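Capsid protein VP1 (Trichodysplasia spinulosa-associated polyomavirus, PDB 6HKV) forms the pentamers of the polyomavirus capsid and binds sialic acid-bearing ligands, probably its means of recognising host glycans. Local coordinates at residues T15-Y20 against A63-P68; S38-V43 against D251-G256; Q49-S54 against D144-D149; G55-Y60 against A177-C182. All coordinates share one frame; numbering follows the deposited sequence.

Interaction 1: T15-Y20 against A63-P68. With MG (magnesium ion), chain N.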
# COMPACT_ATOMS: atom_id res chain seq x y z
N THR C 15 18.67 3.23 32.32
CA THR C 15 17.58 4.06 32.80
C THR C 15 16.53 4.15 31.69
O THR C 15 16.82 3.83 30.54
CB THR C 15 18.07 5.43 33.28
OG1 THR C 15 17.08 6.00 34.11
CG2 THR C 15 18.37 6.41 32.19
N THR C 16 15.31 4.50 32.06
CA THR C 16 14.22 4.61 31.07
C THR C 16 13.55 5.96 31.30
O THR C 16 13.47 6.44 32.42
CB THR C 16 13.21 3.45 31.11
OG1 THR C 16 12.52 3.53 32.34
CG2 THR C 16 13.85 2.09 31.05
N ILE C 17 13.14 6.59 30.21
CA ILE C 17 12.44 7.85 30.26
C ILE C 17 11.09 7.62 29.58
O ILE C 17 11.05 7.11 28.46
CB ILE C 17 13.25 8.94 29.55
CG1 ILE C 17 14.56 9.26 30.29
CG2 ILE C 17 12.39 10.17 29.34
CD1 ILE C 17 14.38 9.94 31.62
N GLU C 18 10.02 7.98 30.27
CA GLU C 18 8.67 7.82 29.77
C GLU C 18 8.05 9.22 29.75
O GLU C 18 8.11 9.92 30.75
CB GLU C 18 7.92 6.84 30.67
CG GLU C 18 6.53 6.49 30.20
CD GLU C 18 5.81 5.47 31.05
OE1 GLU C 18 5.38 4.46 30.50
OE2 GLU C 18 5.65 5.73 32.25
N LEU C 19 7.44 9.62 28.64
CA LEU C 19 6.74 10.88 28.60
C LEU C 19 5.69 10.86 27.49
O LEU C 19 5.67 9.96 26.67
CB LEU C 19 7.73 12.01 28.35
CG LEU C 19 8.32 12.10 26.93
CD1 LEU C 19 8.64 13.51 26.56
CD2 LEU C 19 9.57 11.30 26.82
N TYR C 20 4.85 11.90 27.47
CA TYR C 20 4.02 12.19 26.32
C TYR C 20 4.24 13.66 25.95
O TYR C 20 4.66 14.46 26.79
CB TYR C 20 2.54 11.89 26.60
CG TYR C 20 1.96 12.71 27.71
CD1 TYR C 20 1.43 13.98 27.49
CD2 TYR C 20 1.99 12.24 29.01
CE1 TYR C 20 0.95 14.74 28.54
CE2 TYR C 20 1.49 12.98 30.07
CZ TYR C 20 0.97 14.23 29.83
OH TYR C 20 0.48 14.98 30.88
N ALA C 63 10.47 18.52 24.01
CA ALA C 63 10.86 18.64 25.40
C ALA C 63 12.31 18.18 25.54
O ALA C 63 12.79 17.33 24.76
CB ALA C 63 9.95 17.81 26.27
N ARG C 64 13.00 18.77 26.53
CA ARG C 64 14.29 18.28 26.96
C ARG C 64 14.07 17.62 28.32
O ARG C 64 13.50 18.24 29.22
CB ARG C 64 15.32 19.40 27.08
CG ARG C 64 16.69 18.96 27.60
CD ARG C 64 17.53 20.17 27.96
NE ARG C 64 18.85 19.81 28.43
CZ ARG C 64 19.12 19.26 29.60
NH1 ARG C 64 18.18 19.13 30.52
NH2 ARG C 64 20.36 18.89 29.84
N ILE C 65 14.49 16.36 28.46
CA ILE C 65 14.34 15.65 29.70
C ILE C 65 15.71 15.51 30.36
O ILE C 65 16.67 15.07 29.71
CB ILE C 65 13.68 14.27 29.49
CG1 ILE C 65 12.32 14.41 28.78
CG2 ILE C 65 13.51 13.56 30.82
CD1 ILE C 65 12.47 14.18 27.31
N ASN C 66 15.78 15.84 31.66
CA ASN C 66 16.99 15.62 32.46
C ASN C 66 17.20 14.13 32.72
O ASN C 66 16.31 13.42 33.16
CB ASN C 66 16.91 16.36 33.80
CG ASN C 66 16.83 17.86 33.59
OD1 ASN C 66 17.64 18.45 32.88
ND2 ASN C 66 15.86 18.46 34.25
N LEU C 67 18.41 13.68 32.43
CA LEU C 67 18.81 12.33 32.71
C LEU C 67 19.62 12.32 34.00
O LEU C 67 20.08 13.38 34.43
CB LEU C 67 19.68 11.83 31.55
CG LEU C 67 18.95 11.82 30.20
CD1 LEU C 67 19.93 11.52 29.10
CD2 LEU C 67 17.85 10.77 30.22
N PRO C 68 19.83 11.15 34.63
CA PRO C 68 20.65 11.08 35.85
C PRO C 68 22.04 11.68 35.64
O PRO C 68 22.70 11.35 34.66
CB PRO C 68 20.72 9.59 36.16
CG PRO C 68 19.48 9.03 35.52
CD PRO C 68 19.29 9.85 34.25
MG MG N . 4.56 2.34 31.57
O HOH W 1 3.66 1.32 29.45
O HOH W 2 3.76 0.29 32.49
O HOH W 3 6.49 1.34 31.11
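CG and CD of the Pro-68 ring come up against the side chain of Thr-15, with Pro-68 CG 4.1 Å from Thr-15 OG1 and Pro-68 CD beside Thr-15 CG2, while the Arg-64 guanidinium has the amide of Asn-66 at its edge and in its plane. Strands 15-20 and 63-66 belong to the opposed layers of the VP1 jelly-roll sandwich. The first is hydrogen-bonded to strand 252-271, the second to strand 233-246, and their axes pass 9.4 Å apart at 146°, too far for backbone pairing, so that side chains do most of the bridging. Ile-17 is the main filler. Its CD1 meets Ile-65 CG2 at 3.8 Å as the two isoleucines pass one another in opposite senses, and its CG1 lies 3.6 Å from CD2 of Leu-67, a side chain set roughly perpendicular to it. Further along, Leu-19 CD1 approaches Ile-65 CD1 at 4.0 Å. Trp-82 and Leu-234 continue this packing. On the other side of strand 15-20, Glu-18 extends away from the sandwich (CG anti to the backbone N, chi1 -175°) to a magnesium ion also bound by Ser-188 O of the second subunit. Three waters join the coordination, and Glu-18 OE1 binds the metal at 2.5 Å.

Interaction 2: S38-V43 against D251-G256; sequences SEKVTV and DMQYRG. With GXB (Sialylated precision glycomacromolecule), chain M.
The sialic acid pocket is built on an outer loop, residues 38-43, whose near end is laced to strand 252-256 of the VP1 jelly roll through Ser-38 and Val-41. Ser-38 is gripped at three points: its N donates to Tyr-254 O (3.0 Å), its OG accepts from Tyr-254 N (2.9 Å), and its O takes the amide of Gln-253. That last bond lies close to the amide plane and nearly in line with the carbonyl, NE2 standing 2.9 Å from Ser-38 O. Ser-38 OG sits between its own N and carbonyl carbon (chi1 71°), which brings it to the edge of the Tyr-254 ring and lets it donate to Glu-39 O. Next, Val-41 N makes an almost straight bond to Met-252 O (2.9 Å, 171°), and a water joins Val-41 O to Met-252 N. The extended Lys-40 chain is laid against CB of Asp-251, but Lys-40 NZ stops at a long 3.8 Å from Asp-251 OD2. Beyond this anchored part the loop turns to the ligand, which is also held by Arg-106 of the third subunit. Val-43 N donates to the ligand atom OAJ, Val-43 O accepts from OAH, and the acetamido NAD points straight at Thr-42 OG1 over 2.9 Å.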
# COMPACT_ATOMS: atom_id res chain seq x y z
N SER C 38 -6.08 23.68 15.46
CA SER C 38 -5.68 25.03 15.08
C SER C 38 -6.88 25.96 15.21
O SER C 38 -8.03 25.49 15.25
CB SER C 38 -5.12 25.08 13.68
OG SER C 38 -6.14 24.91 12.72
N GLU C 39 -6.59 27.26 15.16
CA GLU C 39 -7.62 28.23 14.81
C GLU C 39 -8.03 27.98 13.35
O GLU C 39 -7.32 27.28 12.59
CB GLU C 39 -7.12 29.67 14.98
CG GLU C 39 -6.69 30.01 16.39
CD GLU C 39 -7.73 29.94 17.49
OE1 GLU C 39 -8.91 29.99 17.18
OE2 GLU C 39 -7.33 29.81 18.65
N LYS C 40 -9.18 28.53 12.96
CA LYS C 40 -9.68 28.39 11.59
C LYS C 40 -8.60 28.80 10.58
O LYS C 40 -7.97 29.86 10.72
CB LYS C 40 -10.93 29.24 11.36
CG LYS C 40 -12.16 28.76 12.14
CD LYS C 40 -13.31 29.74 12.13
CE LYS C 40 -14.60 29.11 12.60
NZ LYS C 40 -15.69 30.11 12.62
N VAL C 41 -8.45 27.98 9.54
CA VAL C 41 -7.54 28.26 8.47
C VAL C 41 -8.10 29.42 7.62
O VAL C 41 -9.29 29.46 7.31
CB VAL C 41 -7.33 27.01 7.60
CG1 VAL C 41 -6.58 27.30 6.32
CG2 VAL C 41 -6.63 25.92 8.42
N THR C 42 -7.19 30.33 7.25
CA THR C 42 -7.49 31.42 6.31
C THR C 42 -6.57 31.28 5.11
O THR C 42 -5.56 30.58 5.16
CB THR C 42 -7.37 32.80 6.99
OG1 THR C 42 -6.01 33.13 7.21
CG2 THR C 42 -8.14 32.88 8.29
N VAL C 43 -6.90 31.98 4.02
CA VAL C 43 -6.21 31.80 2.76
C VAL C 43 -5.77 33.17 2.24
O VAL C 43 -6.58 34.10 2.17
CB VAL C 43 -7.11 31.06 1.76
CG1 VAL C 43 -6.51 31.00 0.37
CG2 VAL C 43 -7.42 29.64 2.25
N ASP C 251 -15.62 26.01 7.29
CA ASP C 251 -14.42 26.49 8.01
C ASP C 251 -13.65 25.25 8.51
O ASP C 251 -14.28 24.35 9.01
CB ASP C 251 -14.75 27.32 9.25
CG ASP C 251 -16.15 27.90 9.34
OD1 ASP C 251 -17.08 27.07 9.55
OD2 ASP C 251 -16.28 29.10 9.02
N MET C 252 -12.32 25.28 8.42
CA MET C 252 -11.55 24.05 8.71
C MET C 252 -10.44 24.36 9.71
O MET C 252 -9.90 25.45 9.73
CB MET C 252 -10.98 23.46 7.42
CG MET C 252 -12.06 22.87 6.55
SD MET C 252 -11.59 22.39 4.92
CE MET C 252 -10.51 20.97 5.22
N GLN C 253 -10.14 23.37 10.55
CA GLN C 253 -9.10 23.47 11.56
C GLN C 253 -8.26 22.20 11.51
O GLN C 253 -8.82 21.12 11.45
CB GLN C 253 -9.69 23.55 12.97
CG GLN C 253 -10.51 24.80 13.22
CD GLN C 253 -11.36 24.63 14.45
OE1 GLN C 253 -12.50 24.23 14.34
NE2 GLN C 253 -10.81 24.92 15.62
N TYR C 254 -6.93 22.34 11.65
CA TYR C 254 -6.08 21.19 11.88
C TYR C 254 -6.47 20.49 13.18
O TYR C 254 -6.84 21.13 14.16
CB TYR C 254 -4.62 21.61 12.03
CG TYR C 254 -3.88 22.03 10.79
CD1 TYR C 254 -3.25 21.08 10.00
CD2 TYR C 254 -3.76 23.36 10.42
CE1 TYR C 254 -2.54 21.44 8.87
CE2 TYR C 254 -3.07 23.73 9.27
CZ TYR C 254 -2.43 22.77 8.50
OH TYR C 254 -1.69 23.10 7.40
N ARG C 255 -6.37 19.15 13.18
CA ARG C 255 -6.50 18.32 14.35
C ARG C 255 -5.20 17.53 14.53
O ARG C 255 -4.73 16.89 13.58
CB ARG C 255 -7.69 17.37 14.20
CG ARG C 255 -7.87 16.37 15.34
CD ARG C 255 -7.90 17.02 16.70
NE ARG C 255 -8.31 16.14 17.76
CZ ARG C 255 -8.18 16.38 19.07
NH1 ARG C 255 -7.55 17.47 19.49
NH2 ARG C 255 -8.72 15.55 19.95
N GLY C 256 -4.65 17.58 15.75
CA GLY C 256 -3.47 16.82 16.11
C GLY C 256 -3.74 15.92 17.30
O GLY C 256 -4.71 16.12 18.05
CAE GXB M . -7.04 36.53 5.96
CAH GXB M . -7.60 35.96 4.67
CAJ GXB M . -9.65 34.85 3.69
OAL GXB M . -8.36 39.56 7.43
N26 GXB M . -10.56 42.59 5.60
C27 GXB M . -10.10 41.35 5.51
CAG GXB M . -3.22 33.90 5.12
CAF GXB M . -3.72 35.36 5.15
OAF GXB M . -3.14 36.18 4.67
NAD GXB M . -4.89 35.51 5.91
CAD GXB M . -5.58 36.78 6.08
CAC GXB M . -5.34 37.31 7.44
CAB GXB M . -6.11 38.51 7.76
CAA GXB M . -7.62 38.35 7.50
OAA GXB M . -7.70 37.77 6.18
CAI GXB M . -9.14 35.86 4.68
OAJ GXB M . -9.51 33.56 4.28
OAI GXB M . -9.61 35.53 6.00
OAH GXB M . -7.11 36.80 3.70
CAK GXB M . -8.22 37.45 8.51
OAM GXB M . -7.92 37.60 9.65
OAK GXB M . -9.03 36.59 8.26
OAC GXB M . -3.99 37.66 7.59
CAL GXB M . -9.74 39.49 7.44
C23 GXB M . -10.14 40.86 6.86
N24 GXB M . -10.59 41.84 7.59
N25 GXB M . -10.84 42.85 6.83
O HOH W 4 -11.11 27.24 6.75

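Interaction 3: Q49-S54 against D144-D149. With GXB (Sialylated precision glycomacromolecule), chain M.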
# COMPACT_ATOMS: atom_id res chain seq x y z
N GLN C 49 0.78 38.89 0.21
CA GLN C 49 -0.07 39.22 1.36
C GLN C 49 -0.49 37.92 2.07
O GLN C 49 -1.67 37.66 2.29
CB GLN C 49 -1.32 40.01 0.92
CG GLN C 49 -1.01 41.36 0.29
N ASP C 50 0.51 37.09 2.39
CA ASP C 50 0.32 35.77 2.97
C ASP C 50 0.74 35.86 4.43
O ASP C 50 1.91 35.72 4.77
CB ASP C 50 1.09 34.73 2.15
CG ASP C 50 0.83 33.28 2.58
OD1 ASP C 50 0.15 33.10 3.59
OD2 ASP C 50 1.32 32.38 1.86
N LYS C 51 -0.25 36.11 5.30
CA LYS C 51 -0.05 36.40 6.69
C LYS C 51 -0.98 35.52 7.50
O LYS C 51 -2.13 35.88 7.77
CB LYS C 51 -0.31 37.88 6.99
CG LYS C 51 -0.04 38.29 8.44
CD LYS C 51 -0.24 39.78 8.70
CE LYS C 51 0.08 40.16 10.12
NZ LYS C 51 0.06 41.63 10.30
N PRO C 52 -0.55 34.30 7.90
CA PRO C 52 -1.43 33.45 8.69
C PRO C 52 -1.87 34.17 9.98
O PRO C 52 -1.07 34.87 10.64
CB PRO C 52 -0.59 32.20 9.00
CG PRO C 52 0.83 32.53 8.57
CD PRO C 52 0.73 33.68 7.58
N THR C 53 -3.13 33.97 10.35
CA THR C 53 -3.64 34.44 11.61
C THR C 53 -2.91 33.75 12.76
O THR C 53 -2.33 32.65 12.60
CB THR C 53 -5.15 34.24 11.70
OG1 THR C 53 -5.46 32.85 11.62
CG2 THR C 53 -5.89 34.98 10.60
N SER C 54 -2.94 34.39 13.92
CA SER C 54 -2.34 33.84 15.10
C SER C 54 -3.07 32.55 15.46
O SER C 54 -4.31 32.53 15.58
CB SER C 54 -2.38 34.80 16.27
OG SER C 54 -1.65 34.27 17.37
N ASP C 144 4.39 35.96 6.10
CA ASP C 144 4.51 36.95 7.15
C ASP C 144 3.96 36.36 8.45
O ASP C 144 2.76 36.14 8.56
CB ASP C 144 3.76 38.23 6.72
CG ASP C 144 3.65 39.31 7.76
OD1 ASP C 144 4.22 39.16 8.84
OD2 ASP C 144 2.99 40.31 7.45
N TYR C 145 4.84 36.12 9.41
CA TYR C 145 4.51 35.44 10.67
C TYR C 145 4.23 36.44 11.80
O TYR C 145 4.12 36.04 12.96
CB TYR C 145 5.67 34.50 11.04
CG TYR C 145 5.83 33.35 10.07
CD1 TYR C 145 4.94 32.29 10.07
CD2 TYR C 145 6.85 33.33 9.14
CE1 TYR C 145 5.03 31.26 9.15
CE2 TYR C 145 6.99 32.29 8.24
CZ TYR C 145 6.07 31.24 8.25
OH TYR C 145 6.19 30.22 7.35
N SER C 146 4.08 37.73 11.48
CA SER C 146 4.09 38.80 12.49
C SER C 146 2.78 38.86 13.29
O SER C 146 2.70 39.58 14.27
CB SER C 146 4.43 40.14 11.88
OG SER C 146 3.41 40.55 11.00
N ALA C 147 1.75 38.10 12.91
CA ALA C 147 0.54 38.00 13.73
C ALA C 147 0.82 37.27 15.05
O ALA C 147 0.03 37.35 15.97
CB ALA C 147 -0.56 37.32 12.96
N ASN C 148 1.94 36.54 15.13
CA ASN C 148 2.29 35.80 16.33
C ASN C 148 3.79 35.90 16.56
O ASN C 148 4.59 35.15 15.98
CB ASN C 148 1.82 34.34 16.25
CG ASN C 148 2.13 33.56 17.51
OD1 ASN C 148 2.72 34.10 18.44
ND2 ASN C 148 1.76 32.29 17.53
N ASP C 149 4.19 36.81 17.45
CA ASP C 149 5.61 37.09 17.68
C ASP C 149 6.24 36.02 18.58
O ASP C 149 7.42 36.09 18.84
CB ASP C 149 5.82 38.51 18.24
CG ASP C 149 5.16 38.78 19.59
OD1 ASP C 149 4.91 37.82 20.35
OD2 ASP C 149 4.91 39.96 19.87
CAE GXB M . -7.04 36.53 5.96
CAH GXB M . -7.60 35.96 4.67
CAJ GXB M . -9.65 34.85 3.69
OAL GXB M . -8.36 39.56 7.43
N26 GXB M . -10.56 42.59 5.60
C27 GXB M . -10.10 41.35 5.51
CAG GXB M . -3.22 33.90 5.12
CAF GXB M . -3.72 35.36 5.15
OAF GXB M . -3.14 36.18 4.67
NAD GXB M . -4.89 35.51 5.91
CAD GXB M . -5.58 36.78 6.08
CAC GXB M . -5.34 37.31 7.44
CAB GXB M . -6.11 38.51 7.76
CAA GXB M . -7.62 38.35 7.50
OAA GXB M . -7.70 37.77 6.18
CAI GXB M . -9.14 35.86 4.68
OAJ GXB M . -9.51 33.56 4.28
OAI GXB M . -9.61 35.53 6.00
OAH GXB M . -7.11 36.80 3.70
CAK GXB M . -8.22 37.45 8.51
OAM GXB M . -7.92 37.60 9.65
OAK GXB M . -9.03 36.59 8.26
OAC GXB M . -3.99 37.66 7.59
CAL GXB M . -9.74 39.49 7.44
C23 GXB M . -10.14 40.86 6.86
N24 GXB M . -10.59 41.84 7.59
N25 GXB M . -10.84 42.85 6.83
O HOH W 5 2.32 42.37 8.74
O HOH W 6 0.56 41.76 12.98
O HOH W 7 1.39 35.99 10.83
O HOH W 8 -0.44 36.20 18.75
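Lys-51 runs along the Asp-144 side chain in the same direction, with Lys-51 CD 3.5 Å from Asp-144 OD2. Their charged ends do not meet directly: a water accepts from Lys-51 NZ and donates to both Asp-144 OD2 and Ser-146 OG. CG of Lys-51 stands anti to its backbone N (chi1 -177°), and the fully extended chain carries CE to 3.5 Å from Ser-146 OG. The backbone of the same aspartate makes the one direct hydrogen bond between the segments, Asp-144 N to Asp-50 O at 2.8 Å. Beside it Pro-52 CD rests 3.3 Å from Asp-144 O, and the methyl of Ala-147 reaches Pro-52 O at 3.4 Å. A second water ties these backbones together, donating to Pro-52 O and Asp-144 O while accepting from Ala-147 N. At the far end Ser-54 CB packs on Ala-147 O, and Ser-54 OG lies near Asn-148 CB.

Residues 144-149 combine an Asx turn at Asp-144 with an overlapping type I beta turn from Tyr-145 to Asn-148. Asp-144 OD1 takes Ser-146 N on its anti side and Ser-146 OG on its syn side (2.7 Å), two bonds that restrain the carboxylate's rotation. Behind the turn, Tyr-145 OH is hydrogen-bonded to Glu-181. Segment 49-54 in turn forms one wall of the sialic acid pocket: Lys-51 N donates to the ligand atom OAF, and Lys-51 O accepts from OAC at 2.6 Å. Asp-50 is fixed from outside by Asn-140 and by His-101 of the third subunit, whereas Thr-53 CG2 touches the ligand carboxylate at OAM, 3.4 Å away.

Interaction 4: G55-Y60 against A177-C182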
# COMPACT_ATOMS: atom_id res chain seq x y z
N GLY C 55 -2.31 31.46 15.61
CA GLY C 55 -2.88 30.21 16.04
C GLY C 55 -3.38 29.29 14.92
O GLY C 55 -3.90 28.23 15.23
N GLU C 56 -3.22 29.65 13.65
CA GLU C 56 -3.75 28.76 12.58
C GLU C 56 -2.66 27.83 12.04
O GLU C 56 -2.94 27.07 11.11
CB GLU C 56 -4.44 29.51 11.45
CG GLU C 56 -3.54 30.19 10.44
CD GLU C 56 -4.31 30.65 9.22
OE1 GLU C 56 -4.76 31.84 9.19
OE2 GLU C 56 -4.49 29.81 8.30
N ILE C 57 -1.44 27.89 12.59
CA ILE C 57 -0.36 27.09 11.99
C ILE C 57 0.24 26.15 13.03
O ILE C 57 0.63 26.50 14.14
CB ILE C 57 0.69 27.90 11.22
CG1 ILE C 57 1.48 28.81 12.15
CG2 ILE C 57 0.07 28.65 10.04
CD1 ILE C 57 2.74 29.35 11.48
N PRO C 58 0.35 24.86 12.66
CA PRO C 58 0.97 23.86 13.53
C PRO C 58 2.47 24.08 13.73
O PRO C 58 3.17 24.53 12.80
CB PRO C 58 0.76 22.52 12.82
CG PRO C 58 -0.14 22.80 11.65
CD PRO C 58 -0.20 24.29 11.43
N THR C 59 2.94 23.73 14.93
CA THR C 59 4.32 23.82 15.31
C THR C 59 4.76 22.47 15.86
O THR C 59 3.94 21.63 16.18
CB THR C 59 4.53 24.94 16.34
OG1 THR C 59 3.64 24.74 17.44
CG2 THR C 59 4.28 26.32 15.76
N TYR C 60 6.09 22.28 15.96
CA TYR C 60 6.63 21.09 16.56
C TYR C 60 6.39 21.09 18.07
O TYR C 60 6.50 22.14 18.74
CB TYR C 60 8.13 20.96 16.27
CG TYR C 60 8.43 20.70 14.82
CD1 TYR C 60 8.28 19.43 14.28
CD2 TYR C 60 8.81 21.73 13.97
CE1 TYR C 60 8.50 19.20 12.94
CE2 TYR C 60 9.05 21.50 12.63
CZ TYR C 60 8.90 20.22 12.10
OH TYR C 60 9.11 19.96 10.78
N ALA C 177 6.45 26.55 18.97
CA ALA C 177 7.00 27.85 18.48
C ALA C 177 7.59 27.77 17.07
O ALA C 177 7.70 28.79 16.41
CB ALA C 177 8.05 28.34 19.45
N PHE C 178 8.06 26.59 16.64
CA PHE C 178 8.68 26.45 15.34
C PHE C 178 7.68 25.89 14.34
O PHE C 178 7.29 24.74 14.46
CB PHE C 178 9.91 25.54 15.41
CG PHE C 178 11.10 26.15 16.11
CD1 PHE C 178 11.15 26.21 17.50
CD2 PHE C 178 12.16 26.65 15.38
CE1 PHE C 178 12.26 26.77 18.13
CE2 PHE C 178 13.26 27.21 16.02
CZ PHE C 178 13.31 27.26 17.39
N PRO C 179 7.21 26.68 13.35
CA PRO C 179 6.22 26.19 12.40
C PRO C 179 6.73 25.03 11.55
O PRO C 179 7.84 25.08 11.03
CB PRO C 179 5.92 27.39 11.49
CG PRO C 179 6.30 28.59 12.37
CD PRO C 179 7.51 28.12 13.13
N VAL C 180 5.90 24.00 11.38
CA VAL C 180 6.26 22.83 10.59
C VAL C 180 6.36 23.26 9.12
O VAL C 180 7.18 22.73 8.37
CB VAL C 180 5.26 21.69 10.83
CG1 VAL C 180 5.32 20.60 9.76
CG2 VAL C 180 5.36 21.13 12.25
N GLU C 181 5.57 24.26 8.72
CA GLU C 181 5.51 24.67 7.32
C GLU C 181 6.83 25.27 6.81
O GLU C 181 7.01 25.35 5.57
CB GLU C 181 4.38 25.66 7.06
CG GLU C 181 4.60 27.03 7.67
CD GLU C 181 3.50 28.01 7.35
OE1 GLU C 181 2.33 27.60 7.44
OE2 GLU C 181 3.83 29.16 6.99
N CYS C 182 7.73 25.71 7.70
CA CYS C 182 8.95 26.35 7.23
C CYS C 182 10.22 25.79 7.86
O CYS C 182 11.32 26.20 7.45
CB CYS C 182 8.87 27.88 7.41
SG CYS C 182 8.73 28.40 9.14
O HOH W 9 3.10 25.11 10.10
O HOH W 10 8.23 24.25 18.21
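A single beta bridge pairing Thr-59 with Pro-179 joins two buried loop segments of VP1, one leading into strand 61-66 and the other into strand 183-185. Two backbone bonds flank the bridged pair: Val-180 N donates to Pro-58 O, and Tyr-60 N to Phe-178 O, each at 3.1 Å. CA-H...O contacts reinforce both acceptors, with Thr-59 CA 3.2 Å from Phe-178 O and Pro-179 CA approaching Pro-58 O. Waters extend the connection at either end of the bridge, one linking Pro-58 O to Glu-181 N, the other Tyr-60 O to Phe-178 N.

The side chains pack closely around this backbone link. In one of the two conformers of Val-180, its CG2, anti to the carbonyl carbon, sits over the centre of the Tyr-60 ring in a CH-pi contact, 3.6 Å from the centroid and only 8° off the normal. The hydroxyl of that tyrosine is hydrogen-bonded to Trp-183 O. On the other side of the bridge, CD1 of Ile-57 meets Pro-179 CB at 3.7 Å, and Ile-57 CG2 touches Glu-181 OE1 at 3.6 Å. That carboxylate is buried but has partners at both oxygens: OE1 bonds to His-101 of the third subunit and OE2 to Tyr-145. The bridge thus pins together two long loops of the VP1 jelly roll where they pack on strands 121-128 and 233-246, at a boundary to which the third subunit of the pentamer brings His-101 and also Ser-95, bonded to Val-180 O.

Overall arrangement
Interactions 2, 3 and 4 each take one segment from the loop between strands 4-21 and 61-66, and their centres lie 11 to 14 Å apart. Interactions 2 and 3 hold different parts of the sialic acid pocket. Interaction 4 lies behind it, the side chain of Ile-57 about 8 Å from the ligand. Glu-56, in segment 55-60, joins the three, accepting at OE1 from Thr-42 and Thr-53, and Pro-52 CB packs on Ile-57 CG2 at 3.8 Å. All three reach the third subunit. Interaction 1 is remote, its centre 34 Å from that of interaction 3, but segments 15-20 and 251-256 share a sheet as parts of neighbouring strands, and residues 55-60 run on toward 63-68.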